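Local coordinates for protein glycosyl hydrolase, family 38 (Enterococcus faecalis, PDB 5KBP) that probably hydrolyses alpha-mannosidic linkages in carbohydrates, as a metal-binding alpha-mannosidase of glycosyl hydrolase family 38, at residues T609-V614 against L641-I646; P613-E618 against I669-L674. One frame throughout, in Å; residues are numbered along the deposited sequence.

Interaction 1. Residues T609-V614 against L641-I646; sequences TVMLPV and LRPFEI
Phe644 and Leu612 show how two side chains on adjacent strands share one face of a sheet: Phe644 CG stands anti to its backbone N (chi1 180°), while Leu612 CG lies anti to its own carbonyl carbon (chi1 -65°) and an extended chi2 of -174° carries CD1 toward the ring. Leu612 CD1 comes over one face of the phenyl group, offset toward the rim and 3.6 Å from Phe644 CG, a CH-pi contact. At the ring edge, near its plane, Val610 CG1 lies 4.1 Å from Phe644 CD2.

On the opposite face of the sheet, with Thr609, Pro643 and Glu645, lies Met611, whose chain bends at chi2 and chi3 to lay SD 3.9 Å from Pro643 CG and CE 3.8 Å from Leu641 CB. Thr609 OG1 rests against the aliphatic part of Glu645.

Between these layers runs an antiparallel pairing. Val610 N donates to Phe644 O at 2.9 Å, the return bond from Phe644 N to Val610 O being weak; Leu612 and Arg642 exchange two sounder bonds. Pro613 and Pro643 both occupy non-hydrogen-bonded positions, where the missing N-H costs no bond within this pair of strands.

The pair joins strands 601-613 and 641-653 of a large antiparallel sheet. Val610 and Leu612 also touch Ile583 of strand 583-584, which belongs to a second sheet, while Phe644 reaches Ile665 on the next strand, 659-667.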
ATOM      1  N   THR A 609      33.224  -0.038 -14.187  1.00 58.74           N
ATOM      2  CA  THR A 609      32.401   0.971 -14.838  1.00 62.29           C
ATOM      3  C   THR A 609      32.340   0.670 -16.329  1.00 60.30           C
ATOM      4  O   THR A 609      33.380   0.516 -16.978  1.00 67.07           O
ATOM      5  CB  THR A 609      32.952   2.380 -14.601  1.00 65.89           C
ATOM      6  OG1 THR A 609      32.789   2.736 -13.223  1.00 61.74           O
ATOM      7  CG2 THR A 609      32.220   3.395 -15.468  1.00 70.56           C
ATOM      8  N   VAL A 610      31.124   0.576 -16.862  1.00 56.29           N
ATOM      9  CA  VAL A 610      30.913   0.293 -18.274  1.00 59.67           C
ATOM     10  C   VAL A 610      29.923   1.306 -18.832  1.00 61.50           C
ATOM     11  O   VAL A 610      29.053   1.816 -18.117  1.00 62.61           O
ATOM     12  CB  VAL A 610      30.421  -1.157 -18.500  1.00 58.52           C
ATOM     13  CG1 VAL A 610      28.925  -1.281 -18.238  1.00 54.36           C
ATOM     14  CG2 VAL A 610      30.780  -1.628 -19.896  1.00 67.24           C
ATOM     15  N   MET A 611      30.073   1.613 -20.117  1.00 57.81           N
ATOM     16  CA  MET A 611      29.249   2.607 -20.791  1.00 55.96           C
ATOM     17  C   MET A 611      28.089   1.908 -21.488  1.00 54.51           C
ATOM     18  O   MET A 611      28.300   1.110 -22.408  1.00 54.56           O
ATOM     19  CB  MET A 611      30.076   3.411 -21.792  1.00 54.33           C
ATOM     20  CG  MET A 611      31.228   4.169 -21.158  1.00 51.96           C
ATOM     21  SD  MET A 611      30.684   5.489 -20.052  1.00 63.86           S
ATOM     22  CE  MET A 611      29.840   6.568 -21.207  1.00 54.56           C
ATOM     23  N   LEU A 612      26.869   2.214 -21.055  1.00 55.92           N
ATOM     24  CA  LEU A 612      25.689   1.549 -21.578  1.00 59.56           C
ATOM     25  C   LEU A 612      24.786   2.536 -22.308  1.00 56.96           C
ATOM     26  O   LEU A 612      24.739   3.720 -21.958  1.00 52.66           O
ATOM     27  CB  LEU A 612      24.893   0.873 -20.455  1.00 54.94           C
ATOM     28  CG  LEU A 612      25.581  -0.275 -19.718  1.00 48.06           C
ATOM     29  CD1 LEU A 612      24.615  -0.938 -18.751  1.00 46.04           C
ATOM     30  CD2 LEU A 612      26.134  -1.285 -20.712  1.00 48.29           C
ATOM     31  N   PRO A 613      24.076   2.080 -23.339  1.00 53.82           N
ATOM     32  CA  PRO A 613      23.051   2.926 -23.960  1.00 47.71           C
ATOM     33  C   PRO A 613      22.015   3.356 -22.932  1.00 46.61           C
ATOM     34  O   PRO A 613      21.596   2.570 -22.081  1.00 53.07           O
ATOM     35  CB  PRO A 613      22.443   2.014 -25.031  1.00 47.40           C
ATOM     36  CG  PRO A 613      23.529   1.035 -25.346  1.00 51.48           C
ATOM     37  CD  PRO A 613      24.239   0.797 -24.045  1.00 52.92           C
ATOM     38  N   VAL A 614      21.610   4.626 -23.011  1.00 49.92           N
ATOM     39  CA  VAL A 614      20.673   5.171 -22.031  1.00 44.11           C
ATOM     40  C   VAL A 614      19.340   4.438 -22.099  1.00 46.92           C
ATOM     41  O   VAL A 614      18.698   4.189 -21.071  1.00 46.42           O
ATOM     42  CB  VAL A 614      20.505   6.686 -22.242  1.00 46.35           C
ATOM     43  CG1 VAL A 614      19.509   7.260 -21.246  1.00 58.81           C
ATOM     44  CG2 VAL A 614      21.848   7.381 -22.116  1.00 46.41           C
ATOM     45  N   LEU A 641      25.555   7.239 -24.793  1.00 68.01           N
ATOM     46  CA  LEU A 641      26.063   6.365 -23.748  1.00 63.16           C
ATOM     47  C   LEU A 641      26.097   7.093 -22.408  1.00 57.07           C
ATOM     48  O   LEU A 641      26.232   8.319 -22.346  1.00 51.98           O
ATOM     49  CB  LEU A 641      27.461   5.849 -24.102  1.00 64.92           C
ATOM     50  CG  LEU A 641      27.577   5.162 -25.465  1.00 55.76           C
ATOM     51  CD1 LEU A 641      28.991   4.647 -25.690  1.00 58.87           C
ATOM     52  CD2 LEU A 641      26.562   4.035 -25.596  1.00 47.20           C
ATOM     53  N   ARG A 642      25.972   6.315 -21.333  1.00 55.90           N
ATOM     54  CA  ARG A 642      25.941   6.818 -19.971  1.00 63.03           C
ATOM     55  C   ARG A 642      26.724   5.857 -19.086  1.00 55.39           C
ATOM     56  O   ARG A 642      26.625   4.633 -19.263  1.00 48.70           O
ATOM     57  CB  ARG A 642      24.498   6.948 -19.458  1.00 75.40           C
ATOM     58  CG  ARG A 642      24.349   7.692 -18.140  1.00 88.56           C
ATOM     59  CD  ARG A 642      23.000   7.401 -17.497  1.00 98.78           C
ATOM     60  NE  ARG A 642      22.820   8.111 -16.233  1.00109.36           N
ATOM     61  CZ  ARG A 642      21.982   9.128 -16.062  1.00112.82           C
ATOM     62  NH1 ARG A 642      21.237   9.553 -17.073  1.00113.54           N
ATOM     63  NH2 ARG A 642      21.881   9.716 -14.877  1.00109.70           N
ATOM     64  N   PRO A 643      27.516   6.371 -18.143  1.00 56.20           N
ATOM     65  CA  PRO A 643      28.281   5.482 -17.261  1.00 50.93           C
ATOM     66  C   PRO A 643      27.372   4.596 -16.420  1.00 57.78           C
ATOM     67  O   PRO A 643      26.273   4.989 -16.023  1.00 59.59           O
ATOM     68  CB  PRO A 643      29.079   6.453 -16.386  1.00 47.52           C
ATOM     69  CG  PRO A 643      29.176   7.699 -17.202  1.00 50.29           C
ATOM     70  CD  PRO A 643      27.878   7.785 -17.948  1.00 53.05           C
ATOM     71  N   PHE A 644      27.854   3.381 -16.154  1.00 56.64           N
ATOM     72  CA  PHE A 644      27.101   2.395 -15.378  1.00 47.45           C
ATOM     73  C   PHE A 644      28.116   1.596 -14.564  1.00 46.21           C
ATOM     74  O   PHE A 644      28.813   0.737 -15.112  1.00 49.23           O
ATOM     75  CB  PHE A 644      26.276   1.497 -16.291  1.00 46.44           C
ATOM     76  CG  PHE A 644      25.479   0.451 -15.561  1.00 45.63           C
ATOM     77  CD1 PHE A 644      24.225   0.746 -15.054  1.00 46.71           C
ATOM     78  CD2 PHE A 644      25.978  -0.831 -15.397  1.00 47.54           C
ATOM     79  CE1 PHE A 644      23.487  -0.214 -14.387  1.00 54.00           C
ATOM     80  CE2 PHE A 644      25.245  -1.796 -14.731  1.00 56.77           C
ATOM     81  CZ  PHE A 644      23.998  -1.487 -14.228  1.00 55.03           C
ATOM     82  N   GLU A 645      28.191   1.882 -13.267  1.00 53.27           N
ATOM     83  CA  GLU A 645      29.187   1.271 -12.398  1.00 57.27           C
ATOM     84  C   GLU A 645      28.624   0.027 -11.723  1.00 54.89           C
ATOM     85  O   GLU A 645      27.463   0.001 -11.300  1.00 52.87           O
ATOM     86  CB  GLU A 645      29.666   2.272 -11.344  1.00 67.93           C
ATOM     87  CG  GLU A 645      30.844   1.789 -10.511  1.00 86.50           C
ATOM     88  CD  GLU A 645      31.462   2.895  -9.677  1.00101.25           C
ATOM     89  OE1 GLU A 645      31.048   4.062  -9.836  1.00105.44           O
ATOM     90  OE2 GLU A 645      32.363   2.597  -8.865  1.00106.78           O
ATOM     91  N   ILE A 646      29.456  -1.008 -11.627  1.00 51.47           N
ATOM     92  CA  ILE A 646      29.086  -2.279 -11.015  1.00 44.09           C
ATOM     93  C   ILE A 646      30.057  -2.549  -9.873  1.00 56.18           C
ATOM     94  O   ILE A 646      31.276  -2.571 -10.083  1.00 58.25           O
ATOM     95  CB  ILE A 646      29.105  -3.431 -12.032  1.00 47.86           C
ATOM     96  CG1 ILE A 646      28.257  -3.082 -13.256  1.00 44.79           C
ATOM     97  CG2 ILE A 646      28.603  -4.714 -11.392  1.00 47.65           C
ATOM     98  CD1 ILE A 646      28.262  -4.153 -14.326  1.00 50.21           C
TER

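Interaction 2. Residues P613-E618 against I669-L674; sequences PVAADE and IKDHRL
Val614 and Ala615 run alongside Ile669 and Lys670 with just one direct backbone hydrogen bond, Lys670 N to Val614 O at 3.0 Å, supplemented by a nearly straight CA-H...O contact from Ala615 CA to Lys670 O at 3.3 Å. A water extends this link by donating to both Pro613 O and Lys670 O, 2.7 Å from each.

Among the side chains, Asp671 supplies the polar grip. Its backbone adopts the left-handed helical conformation (phi 58°, psi 52°), and its CB points toward the facing loop. Chi1 of -59° sets CG beside the backbone N. The carboxylate oxygen OD2 accepts from Ala616 N through its anti lone pair, at a rather long 3.3 Å. The methyl of Ala615 lies beside the same oxygen and against Lys670 CB, 3.8 Å from the latter, while the rest of the lysine chain leads away. At the other end Ile669 CG2 lies against Pro613 O, a close 3.1 Å, and also sits over the centre of one face of the His672 ring.

Farther along the loop, Asp617 forms a salt bridge with Arg619 at the start of helix 619-625. On the facing side, His672 is bonded to Asp564 and Asn667.

Chemically, two irregular segments meet here: the water donates to two carbonyls that cannot bond one another, and the carboxylate takes up the N-H of Ala616. Although Asp671 is buried, that N-H and the hydrogen bonding of OD1 would probably help to offset the cost of a charge there.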
ATOM      1  N   PRO A 613      24.076   2.080 -23.339  1.00 53.82           N
ATOM      2  CA  PRO A 613      23.051   2.926 -23.960  1.00 47.71           C
ATOM      3  C   PRO A 613      22.015   3.356 -22.932  1.00 46.61           C
ATOM      4  O   PRO A 613      21.596   2.570 -22.081  1.00 53.07           O
ATOM      5  CB  PRO A 613      22.443   2.014 -25.031  1.00 47.40           C
ATOM      6  CG  PRO A 613      23.529   1.035 -25.346  1.00 51.48           C
ATOM      7  CD  PRO A 613      24.239   0.797 -24.045  1.00 52.92           C
ATOM      8  N   VAL A 614      21.610   4.626 -23.011  1.00 49.92           N
ATOM      9  CA  VAL A 614      20.673   5.171 -22.031  1.00 44.11           C
ATOM     10  C   VAL A 614      19.340   4.438 -22.099  1.00 46.92           C
ATOM     11  O   VAL A 614      18.698   4.189 -21.071  1.00 46.42           O
ATOM     12  CB  VAL A 614      20.505   6.686 -22.242  1.00 46.35           C
ATOM     13  CG1 VAL A 614      19.509   7.260 -21.246  1.00 58.81           C
ATOM     14  CG2 VAL A 614      21.848   7.381 -22.116  1.00 46.41           C
ATOM     15  N   ALA A 615      18.911   4.075 -23.299  1.00 53.65           N
ATOM     16  CA  ALA A 615      17.662   3.350 -23.523  1.00 51.36           C
ATOM     17  C   ALA A 615      17.669   2.866 -24.968  1.00 44.52           C
ATOM     18  O   ALA A 615      18.709   2.882 -25.638  1.00 50.81           O
ATOM     19  CB  ALA A 615      16.445   4.229 -23.227  1.00 49.90           C
ATOM     20  N   ALA A 616      16.512   2.427 -25.448  1.00 43.96           N
ATOM     21  CA  ALA A 616      16.338   2.225 -26.875  1.00 47.25           C
ATOM     22  C   ALA A 616      16.077   3.567 -27.551  1.00 47.66           C
ATOM     23  O   ALA A 616      15.748   4.563 -26.901  1.00 49.83           O
ATOM     24  CB  ALA A 616      15.192   1.252 -27.151  1.00 39.12           C
ATOM     25  N   ASP A 617      16.235   3.593 -28.872  1.00 51.07           N
ATOM     26  CA  ASP A 617      16.038   4.837 -29.598  1.00 53.21           C
ATOM     27  C   ASP A 617      14.551   5.190 -29.638  1.00 52.14           C
ATOM     28  O   ASP A 617      13.688   4.446 -29.163  1.00 51.19           O
ATOM     29  CB  ASP A 617      16.638   4.745 -31.001  1.00 52.65           C
ATOM     30  CG  ASP A 617      16.199   3.502 -31.752  1.00 61.58           C
ATOM     31  OD1 ASP A 617      15.010   3.132 -31.667  1.00 71.69           O
ATOM     32  OD2 ASP A 617      17.051   2.895 -32.435  1.00 60.09           O
ATOM     33  N   GLU A 618      14.253   6.353 -30.221  1.00 56.01           N
ATOM     34  CA  GLU A 618      12.889   6.870 -30.255  1.00 59.80           C
ATOM     35  C   GLU A 618      11.925   5.965 -31.011  1.00 54.89           C
ATOM     36  O   GLU A 618      10.709   6.161 -30.904  1.00 54.83           O
ATOM     37  CB  GLU A 618      12.875   8.266 -30.883  1.00 70.66           C
ATOM     38  CG  GLU A 618      13.346   8.313 -32.333  1.00 77.34           C
ATOM     39  CD  GLU A 618      14.857   8.273 -32.467  1.00 88.88           C
ATOM     40  OE1 GLU A 618      15.550   8.453 -31.444  1.00 92.63           O
ATOM     41  OE2 GLU A 618      15.351   8.059 -33.594  1.00 91.34           O
ATOM     42  N   ILE A 669      19.487   3.120 -16.300  1.00 50.41           N
ATOM     43  CA  ILE A 669      19.454   2.684 -17.688  1.00 48.61           C
ATOM     44  C   ILE A 669      18.111   2.019 -17.949  1.00 43.98           C
ATOM     45  O   ILE A 669      17.574   1.321 -17.080  1.00 52.61           O
ATOM     46  CB  ILE A 669      20.619   1.719 -17.997  1.00 46.13           C
ATOM     47  CG1 ILE A 669      21.962   2.396 -17.711  1.00 47.75           C
ATOM     48  CG2 ILE A 669      20.565   1.235 -19.436  1.00 35.51           C
ATOM     49  CD1 ILE A 669      22.192   3.664 -18.506  1.00 47.98           C
ATOM     50  N   LYS A 670      17.567   2.238 -19.142  1.00 36.99           N
ATOM     51  CA  LYS A 670      16.275   1.694 -19.528  1.00 40.17           C
ATOM     52  C   LYS A 670      16.430   0.733 -20.701  1.00 37.68           C
ATOM     53  O   LYS A 670      17.417   0.773 -21.440  1.00 47.20           O
ATOM     54  CB  LYS A 670      15.295   2.813 -19.903  1.00 41.50           C
ATOM     55  CG  LYS A 670      15.027   3.796 -18.778  1.00 44.48           C
ATOM     56  CD  LYS A 670      14.152   4.947 -19.249  1.00 43.28           C
ATOM     57  CE  LYS A 670      13.933   5.969 -18.142  1.00 49.80           C
ATOM     58  NZ  LYS A 670      13.137   7.142 -18.605  1.00 58.68           N
ATOM     59  N   ASP A 671      15.433  -0.141 -20.850  1.00 38.64           N
ATOM     60  CA  ASP A 671      15.318  -1.040 -22.001  1.00 44.43           C
ATOM     61  C   ASP A 671      16.547  -1.938 -22.148  1.00 49.37           C
ATOM     62  O   ASP A 671      17.155  -2.029 -23.215  1.00 45.83           O
ATOM     63  CB  ASP A 671      15.069  -0.246 -23.288  1.00 48.31           C
ATOM     64  CG  ASP A 671      13.808   0.592 -23.220  1.00 59.86           C
ATOM     65  OD1 ASP A 671      12.774   0.081 -22.742  1.00 62.54           O
ATOM     66  OD2 ASP A 671      13.853   1.766 -23.645  1.00 66.61           O
ATOM     67  N   HIS A 672      16.908  -2.620 -21.062  1.00 51.74           N
ATOM     68  CA  HIS A 672      18.091  -3.468 -21.078  1.00 53.70           C
ATOM     69  C   HIS A 672      17.935  -4.589 -20.061  1.00 47.16           C
ATOM     70  O   HIS A 672      17.022  -4.588 -19.231  1.00 42.87           O
ATOM     71  CB  HIS A 672      19.361  -2.662 -20.789  1.00 49.96           C
ATOM     72  CG  HIS A 672      19.490  -2.238 -19.360  1.00 51.13           C
ATOM     73  ND1 HIS A 672      20.612  -2.504 -18.603  1.00 50.66           N
ATOM     74  CD2 HIS A 672      18.637  -1.572 -18.548  1.00 48.69           C
ATOM     75  CE1 HIS A 672      20.442  -2.018 -17.386  1.00 44.70           C
ATOM     76  NE2 HIS A 672      19.253  -1.448 -17.327  1.00 46.82           N
ATOM     77  N   ARG A 673      18.853  -5.552 -20.137  1.00 41.76           N
ATOM     78  CA  ARG A 673      18.900  -6.681 -19.218  1.00 40.88           C
ATOM     79  C   ARG A 673      20.348  -6.936 -18.833  1.00 48.71           C
ATOM     80  O   ARG A 673      21.212  -7.053 -19.709  1.00 49.87           O
ATOM     81  CB  ARG A 673      18.292  -7.940 -19.847  1.00 39.09           C
ATOM     82  CG  ARG A 673      18.349  -9.170 -18.949  1.00 45.20           C
ATOM     83  CD  ARG A 673      18.146 -10.448 -19.742  1.00 42.96           C
ATOM     84  NE  ARG A 673      19.181 -10.616 -20.757  1.00 54.50           N
ATOM     85  CZ  ARG A 673      19.235 -11.631 -21.612  1.00 58.10           C
ATOM     86  NH1 ARG A 673      20.217 -11.698 -22.501  1.00 53.76           N
ATOM     87  NH2 ARG A 673      18.309 -12.579 -21.580  1.00 51.63           N
ATOM     88  N   LEU A 674      20.612  -7.018 -17.531  1.00 47.91           N
ATOM     89  CA  LEU A 674      21.949  -7.262 -17.006  1.00 44.32           C
ATOM     90  C   LEU A 674      22.004  -8.647 -16.376  1.00 45.12           C
ATOM     91  O   LEU A 674      21.149  -8.994 -15.554  1.00 38.74           O
ATOM     92  CB  LEU A 674      22.335  -6.202 -15.973  1.00 39.79           C
ATOM     93  CG  LEU A 674      23.708  -6.381 -15.324  1.00 47.22           C
ATOM     94  CD1 LEU A 674      24.823  -6.118 -16.328  1.00 43.27           C
ATOM     95  CD2 LEU A 674      23.845  -5.481 -14.107  1.00 45.19           C
TER
HETATM   96  O   HOH W   1      19.709   0.705 -22.780  1.00 44.88           O

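How the interactions relate
The centres of interactions 1 and 2 lie about 10 Å apart, both within the family 38 C-terminal domain of the mutarotase-like clan and away from the known calcium-binding residues Phe253 and Tyr256. They share Pro613 and Val614, where strand 601-613 ends: interaction 1 pairs that strand with 641-653, and interaction 2 follows the chain onward into the loop before helix 619-625. Residues 669-671 lead from strand 659-667 of the same sheet into strand 672-679 of another. Apolar packing bridges the contacts, with Phe644 CD1 3.9 Å from Ile669 CG1 and Phe644 CE2 4.0 Å from Leu674 CD2. Together they illustrate how strand pairing and the packing of a connecting loop join two sheets of the domain.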